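Local coordinates for GlcNAc-alpha-1,4-Gal-releasing endo-beta-galactosidase (Clostridium perfringens, PDB 1UPS), which probably hydrolyses internal beta-galactosidic linkages to release GlcNAc-alpha-1,4-Gal from glycans, as an endo-beta-galactosidase of glycoside hydrolase family 16, at residues E76-Q82 with R94-I98; W366-W370 with V382-K386; N388-H392 with Y402-P406. All coordinates share one frame; numbering follows the deposited sequence.

Contact 1: E76-Q82 with R94-I98; sequences EYITEDQ and RSSAI
R94 reaches across to the turn at T79-Q82 and ties together two of its carbonyls. Its chain bends at chi3 (-85°), which turns the guanidinium toward the carbonyls of the turn, and the NH2 nitrogen serves both acceptors. Q82 O, 3.0 Å from R94 NH2, is met in its carbonyl plane on a lone pair. E80 O lies 3.1 Å from the same R94 NH2 and close to the guanidinium plane, but there the nitrogen stands well above the carbonyl plane. A water accepts from NH1 of R94 and donates to E80 O, so this carbonyl is gripped twice. NH1 also forms a salt bridge with D255, which should steady the positive charge.

S96 is the second focus. Its hydroxyl donates to Y77 O, with S96 OG and Y77 O 2.6 Å apart, approaching from above the carbonyl plane. From the turn side, the amide of Q82 sends NE2 to S96 OG at 3.2 Å, with the hydroxyl oxygen near the amide plane, and the backbone N of N66 also bonds to S96 OG. The extended Q82 chain makes this span possible, and the other atom of the same amide is held too: Q82 OE1 accepts from T79 N at 3.2 Å and from N66 ND2. A further water bridges Q82 NE2 and S95 N.

E76 slants across I98, its OE1 3.6 Å from I98 CG1, while its OE2 is bonded to W269. I78 adds apolar contact, with CD1 3.8 Å from R94 O.

The two strands run nearly antiparallel (162°) but belong to different sheets of the GH16 beta-sandwich. Strand 73-78 pairs with 66-70 and 267-279, whereas 94-99 forms an outer strand of the other sheet, next to 246-254, whose I252 touches both E76 and I78.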
ATOM      1  N   GLU A  76     -20.280   5.679   7.489  1.00 10.51           N
ATOM      2  CA  GLU A  76     -20.757   6.097   6.161  1.00 10.83           C
ATOM      3  C   GLU A  76     -21.702   5.033   5.648  1.00 10.37           C
ATOM      4  O   GLU A  76     -21.408   3.856   5.781  1.00 10.49           O
ATOM      5  CB  GLU A  76     -19.562   6.184   5.205  1.00 10.53           C
ATOM      6  CG  GLU A  76     -18.584   7.273   5.610  1.00 11.46           C
ATOM      7  CD  GLU A  76     -17.435   7.413   4.616  1.00 12.30           C
ATOM      8  OE1 GLU A  76     -16.994   8.564   4.371  1.00 12.21           O
ATOM      9  OE2 GLU A  76     -16.975   6.376   4.097  1.00 11.42           O
ATOM     10  N   TYR A  77     -22.821   5.434   5.046  1.00 10.55           N
ATOM     11  CA  TYR A  77     -23.778   4.461   4.545  1.00 10.13           C
ATOM     12  C   TYR A  77     -24.459   4.920   3.268  1.00 10.50           C
ATOM     13  O   TYR A  77     -24.560   6.127   2.998  1.00 10.26           O
ATOM     14  CB  TYR A  77     -24.821   4.087   5.620  1.00 10.62           C
ATOM     15  CG  TYR A  77     -25.731   5.200   6.131  1.00 10.43           C
ATOM     16  CD1 TYR A  77     -25.412   5.934   7.281  1.00 11.12           C
ATOM     17  CD2 TYR A  77     -26.940   5.489   5.484  1.00 10.23           C
ATOM     18  CE1 TYR A  77     -26.296   6.944   7.776  1.00 12.25           C
ATOM     19  CE2 TYR A  77     -27.808   6.490   5.962  1.00 13.06           C
ATOM     20  CZ  TYR A  77     -27.485   7.203   7.101  1.00 14.56           C
ATOM     21  OH  TYR A  77     -28.356   8.184   7.550  1.00 12.65           O
ATOM     22  N   ILE A  78     -24.899   3.936   2.496  1.00  9.92           N
ATOM     23  CA  ILE A  78     -25.715   4.169   1.311  1.00  9.84           C
ATOM     24  C   ILE A  78     -27.079   3.539   1.567  1.00  9.78           C
ATOM     25  O   ILE A  78     -27.164   2.345   1.869  1.00  9.82           O
ATOM     26  CB  ILE A  78     -25.095   3.491   0.081  1.00 10.12           C
ATOM     27  CG1 ILE A  78     -23.634   3.944  -0.107  1.00 10.96           C
ATOM     28  CG2 ILE A  78     -25.964   3.788  -1.182  1.00 10.17           C
ATOM     29  CD1 ILE A  78     -22.855   3.121  -1.200  1.00 12.13           C
ATOM     30  N   THR A  79     -28.144   4.323   1.426  1.00 10.00           N
ATOM     31  CA  THR A  79     -29.486   3.760   1.562  1.00 10.23           C
ATOM     32  C   THR A  79     -29.985   3.149   0.262  1.00 10.12           C
ATOM     33  O   THR A  79     -29.485   3.481  -0.830  1.00  9.64           O
ATOM     34  CB  THR A  79     -30.504   4.804   2.015  1.00 10.17           C
ATOM     35  OG1 THR A  79     -30.524   5.883   1.070  1.00 10.58           O
ATOM     36  CG2 THR A  79     -30.064   5.454   3.345  1.00  9.79           C
ATOM     37  N   GLU A  80     -31.001   2.296   0.396  1.00  9.90           N
ATOM     38  CA  GLU A  80     -31.602   1.620  -0.754  1.00 10.83           C
ATOM     39  C   GLU A  80     -32.168   2.617  -1.769  1.00 10.76           C
ATOM     40  O   GLU A  80     -32.175   2.337  -2.967  1.00 12.17           O
ATOM     41  CB  GLU A  80     -32.700   0.658  -0.294  1.00 10.89           C
ATOM     42  CG  GLU A  80     -33.188  -0.282  -1.397  1.00 12.69           C
ATOM     43  CD  GLU A  80     -34.169  -1.343  -0.907  1.00 20.73           C
ATOM     44  OE1 GLU A  80     -34.286  -1.582   0.330  1.00 19.56           O
ATOM     45  OE2 GLU A  80     -34.829  -1.954  -1.778  1.00 21.50           O
ATOM     46  N   ASP A  81     -32.640   3.767  -1.286  1.00 10.71           N
ATOM     47  CA  ASP A  81     -33.205   4.798  -2.159  1.00 10.15           C
ATOM     48  C   ASP A  81     -32.248   5.955  -2.475  1.00 10.43           C
ATOM     49  O   ASP A  81     -32.656   6.990  -3.038  1.00 10.15           O
ATOM     50  CB  ASP A  81     -34.563   5.298  -1.615  1.00 10.82           C
ATOM     51  CG  ASP A  81     -34.469   5.882  -0.199  1.00 10.02           C
ATOM     52  OD1 ASP A  81     -33.390   5.813   0.453  1.00  9.56           O
ATOM     53  OD2 ASP A  81     -35.450   6.426   0.344  1.00 11.44           O
ATOM     54  N   GLN A  82     -30.970   5.792  -2.126  1.00  9.81           N
ATOM     55  CA  GLN A  82     -29.975   6.828  -2.420  1.00 10.50           C
ATOM     56  C   GLN A  82     -29.813   7.005  -3.933  1.00 10.79           C
ATOM     57  O   GLN A  82     -29.862   6.020  -4.680  1.00 10.95           O
ATOM     58  CB  GLN A  82     -28.636   6.475  -1.749  1.00 10.55           C
ATOM     59  CG  GLN A  82     -27.564   7.548  -1.862  1.00 10.37           C
ATOM     60  CD  GLN A  82     -26.470   7.364  -0.840  1.00 11.78           C
ATOM     61  OE1 GLN A  82     -26.748   6.970   0.304  1.00 11.74           O
ATOM     62  NE2 GLN A  82     -25.233   7.664  -1.231  1.00  9.73           N
ATOM     63  N   ARG A  94     -23.395   4.673  -6.905  1.00 10.90           N
ATOM     64  CA  ARG A  94     -23.759   5.375  -5.685  1.00 11.02           C
ATOM     65  C   ARG A  94     -22.574   5.363  -4.750  1.00 10.52           C
ATOM     66  O   ARG A  94     -21.849   4.371  -4.699  1.00 11.86           O
ATOM     67  CB  ARG A  94     -24.973   4.717  -5.072  1.00 11.85           C
ATOM     68  CG  ARG A  94     -26.174   4.899  -6.048  1.00 14.26           C
ATOM     69  CD  ARG A  94     -27.440   4.390  -5.525  1.00 14.85           C
ATOM     70  NE  ARG A  94     -27.634   2.959  -5.748  1.00 13.17           N
ATOM     71  CZ  ARG A  94     -28.704   2.331  -5.294  1.00 14.17           C
ATOM     72  NH1 ARG A  94     -28.886   1.040  -5.512  1.00 11.71           N
ATOM     73  NH2 ARG A  94     -29.614   3.024  -4.606  1.00 14.57           N
ATOM     74  N   SER A  95     -22.369   6.458  -4.026  1.00  9.25           N
ATOM     75  CA  SER A  95     -21.256   6.520  -3.069  1.00  9.60           C
ATOM     76  C   SER A  95     -21.568   7.538  -1.988  1.00  9.62           C
ATOM     77  O   SER A  95     -22.172   8.573  -2.277  1.00  9.96           O
ATOM     78  CB  SER A  95     -19.924   6.880  -3.775  1.00  9.72           C
ATOM     79  OG  SER A  95     -18.823   6.971  -2.844  1.00 10.43           O
ATOM     80  N   SER A  96     -21.160   7.234  -0.755  1.00  9.75           N
ATOM     81  CA  SER A  96     -21.172   8.211   0.326  1.00 10.10           C
ATOM     82  C   SER A  96     -19.722   8.473   0.713  1.00  9.81           C
ATOM     83  O   SER A  96     -19.021   7.563   1.197  1.00 10.31           O
ATOM     84  CB  SER A  96     -21.943   7.688   1.538  1.00  9.43           C
ATOM     85  OG  SER A  96     -23.346   7.788   1.330  1.00 10.08           O
ATOM     86  N   ALA A  97     -19.279   9.715   0.551  1.00 10.57           N
ATOM     87  CA  ALA A  97     -17.851  10.052   0.747  1.00  9.78           C
ATOM     88  C   ALA A  97     -17.610  11.274   1.640  1.00 10.25           C
ATOM     89  O   ALA A  97     -18.409  12.231   1.638  1.00 10.92           O
ATOM     90  CB  ALA A  97     -17.181  10.300  -0.631  1.00  9.70           C
ATOM     91  N   ILE A  98     -16.488  11.253   2.366  1.00  9.86           N
ATOM     92  CA  ILE A  98     -15.934  12.491   2.908  1.00  9.99           C
ATOM     93  C   ILE A  98     -14.550  12.699   2.313  1.00 10.55           C
ATOM     94  O   ILE A  98     -13.874  11.721   1.936  1.00 10.44           O
ATOM     95  CB  ILE A  98     -15.926  12.520   4.466  1.00  9.59           C
ATOM     96  CG1 ILE A  98     -14.989  11.444   5.059  1.00 11.07           C
ATOM     97  CG2 ILE A  98     -17.359  12.371   4.998  1.00 10.09           C
ATOM     98  CD1 ILE A  98     -14.689  11.626   6.561  1.00 11.15           C
TER
HETATM   99  O   HOH W   1     -31.542   0.092  -4.645  1.00 18.46           O
HETATM  100  O   HOH W   2     -24.647   8.485  -4.083  1.00 14.37           O

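Contact 2: W366-W370 with V382-K386; sequences WSAQW and VNRWK
The guanidinium of R384 lies flat on the indole of W366, at one end of a two-stranded antiparallel hairpin in what is probably a ricin-like beta-trefoil module. The planes are only 6° apart and their centres 3.8 Å, a cation-pi stack. NE of R384 sits over the middle of the ring and CD adds a CH-pi contact to its five-membered part, 3.6 Å from the centroid. An extended run from CG to NE carries the group there.

Q369 lies beside R384, pointing the same way. Its OE1 takes a bond from R384 NH1 at 2.8 Å, on a lone pair and in the guanidinium plane, which fixes the rotation of the stacked group. D333 supplies a salt bridge to the same NH1, and K363 O holds the amide nitrogen of Q369.

Further in, W370 and N383 form a non-hydrogen-bonded pair at the open end of the hairpin, away from its turn. N383 places its ND2 over one face of the W370 ring, offset toward the rim, with amide and ring planes 77° apart, while W370 NE1 bonds to L347 O. R384 N, meanwhile, is bonded to Q369 O at 2.9 Å. The amide of N383 is held at both ends: OD1 accepts from K386 N in an Asx motif, and ND2 donates to S367 O at 3.0 Å, from above that carbonyl plane.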
ATOM      1  N   TRP A 366      15.520  -9.658 -16.458  1.00 16.05           N
ATOM      2  CA  TRP A 366      14.447 -10.026 -15.531  1.00 15.49           C
ATOM      3  C   TRP A 366      14.884 -11.149 -14.583  1.00 14.68           C
ATOM      4  O   TRP A 366      14.334 -11.277 -13.474  1.00 14.19           O
ATOM      5  CB  TRP A 366      13.182 -10.440 -16.281  1.00 15.96           C
ATOM      6  CG  TRP A 366      12.433  -9.295 -16.922  1.00 16.19           C
ATOM      7  CD1 TRP A 366      12.903  -8.036 -17.188  1.00 16.21           C
ATOM      8  CD2 TRP A 366      11.075  -9.313 -17.358  1.00 17.85           C
ATOM      9  NE1 TRP A 366      11.920  -7.277 -17.785  1.00 17.46           N
ATOM     10  CE2 TRP A 366      10.783  -8.035 -17.887  1.00 18.17           C
ATOM     11  CE3 TRP A 366      10.067 -10.287 -17.361  1.00 18.73           C
ATOM     12  CZ2 TRP A 366       9.530  -7.710 -18.423  1.00 20.59           C
ATOM     13  CZ3 TRP A 366       8.817  -9.962 -17.890  1.00 21.07           C
ATOM     14  CH2 TRP A 366       8.560  -8.681 -18.409  1.00 20.56           C
ATOM     15  N   SER A 367      15.869 -11.951 -15.007  1.00 13.85           N
ATOM     16  CA  SER A 367      16.386 -13.028 -14.148  1.00 13.74           C
ATOM     17  C   SER A 367      17.099 -12.476 -12.916  1.00 13.40           C
ATOM     18  O   SER A 367      17.335 -13.210 -11.952  1.00 13.41           O
ATOM     19  CB  SER A 367      17.343 -13.948 -14.916  1.00 13.59           C
ATOM     20  OG  SER A 367      18.629 -13.377 -15.058  1.00 14.83           O
ATOM     21  N   ALA A 368      17.443 -11.187 -12.955  1.00 12.95           N
ATOM     22  CA  ALA A 368      18.135 -10.536 -11.829  1.00 12.57           C
ATOM     23  C   ALA A 368      17.208  -9.617 -11.024  1.00 12.29           C
ATOM     24  O   ALA A 368      17.659  -8.886 -10.127  1.00 12.49           O
ATOM     25  CB  ALA A 368      19.357  -9.758 -12.336  1.00 12.63           C
ATOM     26  N   GLN A 369      15.915  -9.675 -11.317  1.00 11.88           N
ATOM     27  CA  GLN A 369      14.946  -8.825 -10.633  1.00 12.79           C
ATOM     28  C   GLN A 369      13.983  -9.654  -9.787  1.00 13.46           C
ATOM     29  O   GLN A 369      13.557 -10.740 -10.197  1.00 13.47           O
ATOM     30  CB  GLN A 369      14.174  -7.998 -11.647  1.00 12.29           C
ATOM     31  CG  GLN A 369      15.061  -7.022 -12.403  1.00 13.98           C
ATOM     32  CD  GLN A 369      14.271  -6.230 -13.408  1.00 15.50           C
ATOM     33  OE1 GLN A 369      13.044  -6.206 -13.340  1.00 15.88           O
ATOM     34  NE2 GLN A 369      14.962  -5.579 -14.348  1.00 17.71           N
ATOM     35  N   TRP A 370      13.647  -9.129  -8.612  1.00 13.70           N
ATOM     36  CA  TRP A 370      12.912  -9.897  -7.610  1.00 14.85           C
ATOM     37  C   TRP A 370      11.739  -9.121  -7.002  1.00 15.76           C
ATOM     38  O   TRP A 370      11.860  -7.937  -6.735  1.00 16.06           O
ATOM     39  CB  TRP A 370      13.886 -10.325  -6.500  1.00 13.73           C
ATOM     40  CG  TRP A 370      15.071 -11.081  -7.012  1.00 12.73           C
ATOM     41  CD1 TRP A 370      16.277 -10.559  -7.394  1.00 13.37           C
ATOM     42  CD2 TRP A 370      15.176 -12.503  -7.187  1.00 13.82           C
ATOM     43  NE1 TRP A 370      17.117 -11.565  -7.808  1.00 12.02           N
ATOM     44  CE2 TRP A 370      16.470 -12.768  -7.686  1.00 13.35           C
ATOM     45  CE3 TRP A 370      14.299 -13.585  -6.976  1.00 11.65           C
ATOM     46  CZ2 TRP A 370      16.914 -14.066  -7.987  1.00 12.74           C
ATOM     47  CZ3 TRP A 370      14.733 -14.876  -7.265  1.00 11.99           C
ATOM     48  CH2 TRP A 370      16.038 -15.106  -7.769  1.00 12.21           C
ATOM     49  N   VAL A 382      10.818 -13.340  -4.955  1.00 14.20           N
ATOM     50  CA  VAL A 382      10.205 -14.123  -6.031  1.00 13.90           C
ATOM     51  C   VAL A 382      10.659 -13.569  -7.381  1.00 14.00           C
ATOM     52  O   VAL A 382      10.583 -12.360  -7.615  1.00 14.25           O
ATOM     53  CB  VAL A 382       8.670 -14.096  -5.930  1.00 14.28           C
ATOM     54  CG1 VAL A 382       8.054 -14.872  -7.063  1.00 13.49           C
ATOM     55  CG2 VAL A 382       8.200 -14.656  -4.573  1.00 14.08           C
ATOM     56  N   ASN A 383      11.178 -14.435  -8.249  1.00 13.71           N
ATOM     57  CA  ASN A 383      11.840 -13.951  -9.468  1.00 13.78           C
ATOM     58  C   ASN A 383      10.860 -13.292 -10.442  1.00 13.71           C
ATOM     59  O   ASN A 383       9.708 -13.713 -10.535  1.00 13.80           O
ATOM     60  CB  ASN A 383      12.584 -15.097 -10.146  1.00 13.74           C
ATOM     61  CG  ASN A 383      13.549 -14.615 -11.185  1.00 13.28           C
ATOM     62  OD1 ASN A 383      13.281 -14.710 -12.383  1.00 13.33           O
ATOM     63  ND2 ASN A 383      14.678 -14.060 -10.741  1.00 12.77           N
ATOM     64  N   ARG A 384      11.306 -12.252 -11.159  1.00 13.79           N
ATOM     65  CA  ARG A 384      10.437 -11.614 -12.156  1.00 13.93           C
ATOM     66  C   ARG A 384      10.336 -12.460 -13.434  1.00 14.52           C
ATOM     67  O   ARG A 384       9.234 -12.686 -13.965  1.00 14.39           O
ATOM     68  CB  ARG A 384      10.941 -10.212 -12.512  1.00 13.87           C
ATOM     69  CG  ARG A 384       9.973  -9.440 -13.422  1.00 14.09           C
ATOM     70  CD  ARG A 384      10.564  -8.188 -14.007  1.00 15.13           C
ATOM     71  NE  ARG A 384       9.566  -7.435 -14.773  1.00 15.11           N
ATOM     72  CZ  ARG A 384       9.719  -6.176 -15.172  1.00 16.13           C
ATOM     73  NH1 ARG A 384      10.845  -5.523 -14.913  1.00 14.76           N
ATOM     74  NH2 ARG A 384       8.748  -5.577 -15.859  1.00 17.10           N
ATOM     75  N   TRP A 385      11.487 -12.910 -13.932  1.00 14.38           N
ATOM     76  CA  TRP A 385      11.548 -13.701 -15.165  1.00 15.13           C
ATOM     77  C   TRP A 385      10.772 -15.007 -15.002  1.00 15.36           C
ATOM     78  O   TRP A 385      10.008 -15.412 -15.896  1.00 14.13           O
ATOM     79  CB  TRP A 385      13.005 -13.997 -15.506  1.00 15.10           C
ATOM     80  CG  TRP A 385      13.243 -14.643 -16.855  1.00 16.87           C
ATOM     81  CD1 TRP A 385      12.560 -14.408 -18.039  1.00 19.44           C
ATOM     82  CD2 TRP A 385      14.244 -15.610 -17.160  1.00 17.59           C
ATOM     83  NE1 TRP A 385      13.088 -15.184 -19.046  1.00 20.08           N
ATOM     84  CE2 TRP A 385      14.121 -15.933 -18.534  1.00 19.01           C
ATOM     85  CE3 TRP A 385      15.242 -16.251 -16.405  1.00 17.54           C
ATOM     86  CZ2 TRP A 385      14.957 -16.862 -19.161  1.00 20.01           C
ATOM     87  CZ3 TRP A 385      16.076 -17.163 -17.030  1.00 18.49           C
ATOM     88  CH2 TRP A 385      15.924 -17.468 -18.395  1.00 19.07           C
ATOM     89  N   LYS A 386      10.959 -15.646 -13.847  1.00 15.45           N
ATOM     90  CA  LYS A 386      10.293 -16.916 -13.542  1.00 16.40           C
ATOM     91  C   LYS A 386       9.502 -16.799 -12.244  1.00 16.47           C
ATOM     92  O   LYS A 386       9.980 -17.215 -11.176  1.00 16.57           O
ATOM     93  CB  LYS A 386      11.321 -18.057 -13.443  1.00 17.04           C
ATOM     94  CG  LYS A 386      12.202 -18.281 -14.689  1.00 18.17           C
ATOM     95  CD  LYS A 386      11.413 -18.820 -15.886  1.00 20.62           C
ATOM     96  CE  LYS A 386      12.261 -18.764 -17.159  1.00 21.25           C
ATOM     97  NZ  LYS A 386      11.463 -19.045 -18.392  1.00 22.33           N
TER

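Contact 3: N388-H392 with Y402-P406; sequences NMSIH and YGNVP
M389 lays its side chain along the edge of the Y402 ring and then over the backbone of G403. CB starts the run 3.8 Å from Y402 CD2. With CG opposite the carbonyl carbon (chi1 -58°), the next atom stays beside the ring, near both CD2 and CE2. A bend at chi2 then brings SD round to the ring edge, practically in the ring plane: a Met-aromatic contact, with SD 5.0 Å from the Y402 centroid. The same sulfur packs on the glycine, 3.7 Å from G403 CA. At the tip, CE of M389 touches N404 CB at 4.1 Å, the two side chains crossing at about a right angle.

Next to M389 along the chain, S390 pairs with G403 as an antiparallel hydrogen-bonded pair. S390 N donates to G403 O at 2.8 Å, almost straight at 177°, and G403 N returns the bond to S390 O at 3.1 Å. The next pair, I391 with Y402, is non-hydrogen-bonded, and there S390 O receives a CA-H...O contact from Y402.

H392 brings the edge of its imidazole against the side-chain-less G403. Over one face of that ring comes CG1 of V405, a CH-pi contact 3.9 Å from the H392 centroid. The ring is pinned from two ends: ND1 is bonded to E394 N, and NE2 is linked through a water to Y402 O. N388 and N404 lie side by side with nearly parallel amides, at the point where the chains diverge.

Two short strands, 390-392 and 401-403, held by a few backbone bonds and packed with side chains on both faces, make a beta hairpin. Such hairpins are the building elements of the ricin-like beta-trefoil, the fold to which this module probably belongs.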
ATOM      1  N   ASN A 388       7.253 -18.239 -10.603  1.00 16.02           N
ATOM      2  CA  ASN A 388       6.984 -19.340  -9.663  1.00 17.07           C
ATOM      3  C   ASN A 388       8.179 -19.660  -8.750  1.00 16.32           C
ATOM      4  O   ASN A 388       8.068 -20.482  -7.847  1.00 16.00           O
ATOM      5  CB  ASN A 388       6.571 -20.612 -10.407  1.00 17.27           C
ATOM      6  CG  ASN A 388       5.133 -20.560 -10.899  1.00 20.77           C
ATOM      7  OD1 ASN A 388       4.261 -19.950 -10.262  1.00 23.89           O
ATOM      8  ND2 ASN A 388       4.875 -21.206 -12.028  1.00 22.08           N
ATOM      9  N   MET A 389       9.310 -19.000  -8.989  1.00 15.85           N
ATOM     10  CA  MET A 389      10.566 -19.369  -8.342  1.00 15.23           C
ATOM     11  C   MET A 389      10.900 -18.397  -7.221  1.00 14.95           C
ATOM     12  O   MET A 389      10.883 -17.186  -7.437  1.00 15.90           O
ATOM     13  CB  MET A 389      11.705 -19.369  -9.374  1.00 15.51           C
ATOM     14  CG  MET A 389      11.475 -20.303 -10.565  1.00 16.85           C
ATOM     15  SD  MET A 389      11.362 -22.004 -10.019  1.00 20.41           S
ATOM     16  CE  MET A 389       9.915 -22.598 -10.870  1.00 21.41           C
ATOM     17  N   SER A 390      11.200 -18.929  -6.032  1.00 13.55           N
ATOM     18  CA  SER A 390      11.608 -18.116  -4.892  1.00 12.63           C
ATOM     19  C   SER A 390      13.010 -18.539  -4.421  1.00 12.01           C
ATOM     20  O   SER A 390      13.465 -19.650  -4.708  1.00 10.90           O
ATOM     21  CB  SER A 390      10.597 -18.202  -3.743  0.65 13.13           C
ATOM     22  OG  SER A 390      10.460 -19.527  -3.268  0.65 13.19           O
ATOM     23  N   ILE A 391      13.675 -17.644  -3.695  1.00 11.69           N
ATOM     24  CA  ILE A 391      14.988 -17.919  -3.111  1.00 11.04           C
ATOM     25  C   ILE A 391      14.806 -18.730  -1.832  1.00 10.47           C
ATOM     26  O   ILE A 391      14.035 -18.345  -0.954  1.00 11.40           O
ATOM     27  CB  ILE A 391      15.715 -16.601  -2.788  1.00 11.24           C
ATOM     28  CG1 ILE A 391      15.837 -15.744  -4.064  1.00 11.55           C
ATOM     29  CG2 ILE A 391      17.088 -16.924  -2.196  1.00 10.49           C
ATOM     30  CD1 ILE A 391      16.743 -14.494  -3.903  1.00 12.52           C
ATOM     31  N   HIS A 392      15.491 -19.862  -1.734  1.00 10.72           N
ATOM     32  CA  HIS A 392      15.280 -20.763  -0.580  1.00 10.40           C
ATOM     33  C   HIS A 392      16.485 -21.664  -0.327  1.00 10.12           C
ATOM     34  O   HIS A 392      17.398 -21.744  -1.162  1.00 10.41           O
ATOM     35  CB  HIS A 392      14.019 -21.635  -0.768  1.00 10.03           C
ATOM     36  CG  HIS A 392      14.176 -22.691  -1.822  1.00 10.60           C
ATOM     37  ND1 HIS A 392      14.800 -23.902  -1.581  1.00 12.76           N
ATOM     38  CD2 HIS A 392      13.824 -22.703  -3.133  1.00 11.98           C
ATOM     39  CE1 HIS A 392      14.813 -24.617  -2.695  1.00 13.50           C
ATOM     40  NE2 HIS A 392      14.227 -23.913  -3.651  1.00 12.12           N
ATOM     41  N   TYR A 402      17.049 -21.668  -5.907  1.00 12.66           N
ATOM     42  CA  TYR A 402      15.729 -21.121  -6.215  1.00 12.39           C
ATOM     43  C   TYR A 402      14.863 -22.325  -6.596  1.00 11.82           C
ATOM     44  O   TYR A 402      15.380 -23.363  -7.040  1.00 12.75           O
ATOM     45  CB  TYR A 402      15.748 -20.064  -7.350  1.00 13.23           C
ATOM     46  CG  TYR A 402      16.035 -20.678  -8.701  1.00 14.05           C
ATOM     47  CD1 TYR A 402      17.342 -20.733  -9.194  1.00 16.03           C
ATOM     48  CD2 TYR A 402      15.010 -21.274  -9.453  1.00 15.24           C
ATOM     49  CE1 TYR A 402      17.616 -21.331 -10.427  1.00 14.56           C
ATOM     50  CE2 TYR A 402      15.273 -21.883 -10.671  1.00 16.20           C
ATOM     51  CZ  TYR A 402      16.574 -21.900 -11.151  1.00 16.32           C
ATOM     52  OH  TYR A 402      16.819 -22.526 -12.346  1.00 16.12           O
ATOM     53  N   GLY A 403      13.560 -22.180  -6.413  1.00 11.33           N
ATOM     54  CA  GLY A 403      12.610 -23.211  -6.796  1.00 11.46           C
ATOM     55  C   GLY A 403      11.208 -22.782  -6.410  1.00 12.26           C
ATOM     56  O   GLY A 403      11.012 -21.720  -5.811  1.00 12.23           O
ATOM     57  N   ASN A 404      10.242 -23.628  -6.738  1.00 11.39           N
ATOM     58  CA  ASN A 404       8.856 -23.399  -6.370  1.00 11.72           C
ATOM     59  C   ASN A 404       8.583 -24.113  -5.041  1.00 11.59           C
ATOM     60  O   ASN A 404       8.512 -25.343  -4.983  1.00 11.14           O
ATOM     61  CB  ASN A 404       7.925 -23.902  -7.499  1.00 12.03           C
ATOM     62  CG  ASN A 404       6.470 -23.532  -7.269  1.00 13.35           C
ATOM     63  OD1 ASN A 404       6.104 -23.086  -6.184  1.00 14.37           O
ATOM     64  ND2 ASN A 404       5.626 -23.702  -8.304  1.00 13.61           N
ATOM     65  N   VAL A 405       8.497 -23.336  -3.967  1.00 12.28           N
ATOM     66  CA  VAL A 405       8.238 -23.886  -2.630  1.00 12.22           C
ATOM     67  C   VAL A 405       7.205 -22.975  -1.972  1.00 12.67           C
ATOM     68  O   VAL A 405       7.123 -21.778  -2.318  1.00 12.49           O
ATOM     69  CB  VAL A 405       9.540 -24.022  -1.760  1.00 13.15           C
ATOM     70  CG1 VAL A 405      10.632 -24.783  -2.521  1.00 12.80           C
ATOM     71  CG2 VAL A 405      10.042 -22.670  -1.263  1.00 14.47           C
ATOM     72  N   PRO A 406       6.378 -23.526  -1.088  1.00 12.08           N
ATOM     73  CA  PRO A 406       5.291 -22.752  -0.485  1.00 12.92           C
ATOM     74  C   PRO A 406       5.765 -21.533   0.305  1.00 13.92           C
ATOM     75  O   PRO A 406       6.895 -21.532   0.850  1.00 13.21           O
ATOM     76  CB  PRO A 406       4.610 -23.782   0.425  1.00 13.06           C
ATOM     77  CG  PRO A 406       4.847 -25.072  -0.281  1.00 12.64           C
ATOM     78  CD  PRO A 406       6.313 -24.948  -0.690  1.00 12.02           C
TER
HETATM   79  O   HOH W   3       8.168 -20.280  -5.015  1.00 20.66           O
HETATM   80  O   HOH W   4      14.412 -26.059  -5.529  1.00 20.30           O

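Contact 1 comes first along the chain, in the GH16 beta-sandwich, where it joins strands of two different sheets. Contacts 2 and 3 follow one after the other in the probable beta-trefoil module, on the opposite side of the chain's centre; their centres lie 44 and 45 Å from that of contact 1. Between themselves, contacts 2 and 3 are neighbours, 11 Å from centre to centre. Strand 378-383 of contact 2 is followed, after the short connection 384-389, by strand 390-392; N383 N probably bonds to M389 O (2.9 Å), and W370 CZ3 packs on I391 CG1 at 3.5 Å. The protein thus combines a probably catalytic sandwich with a second module of successive hairpins.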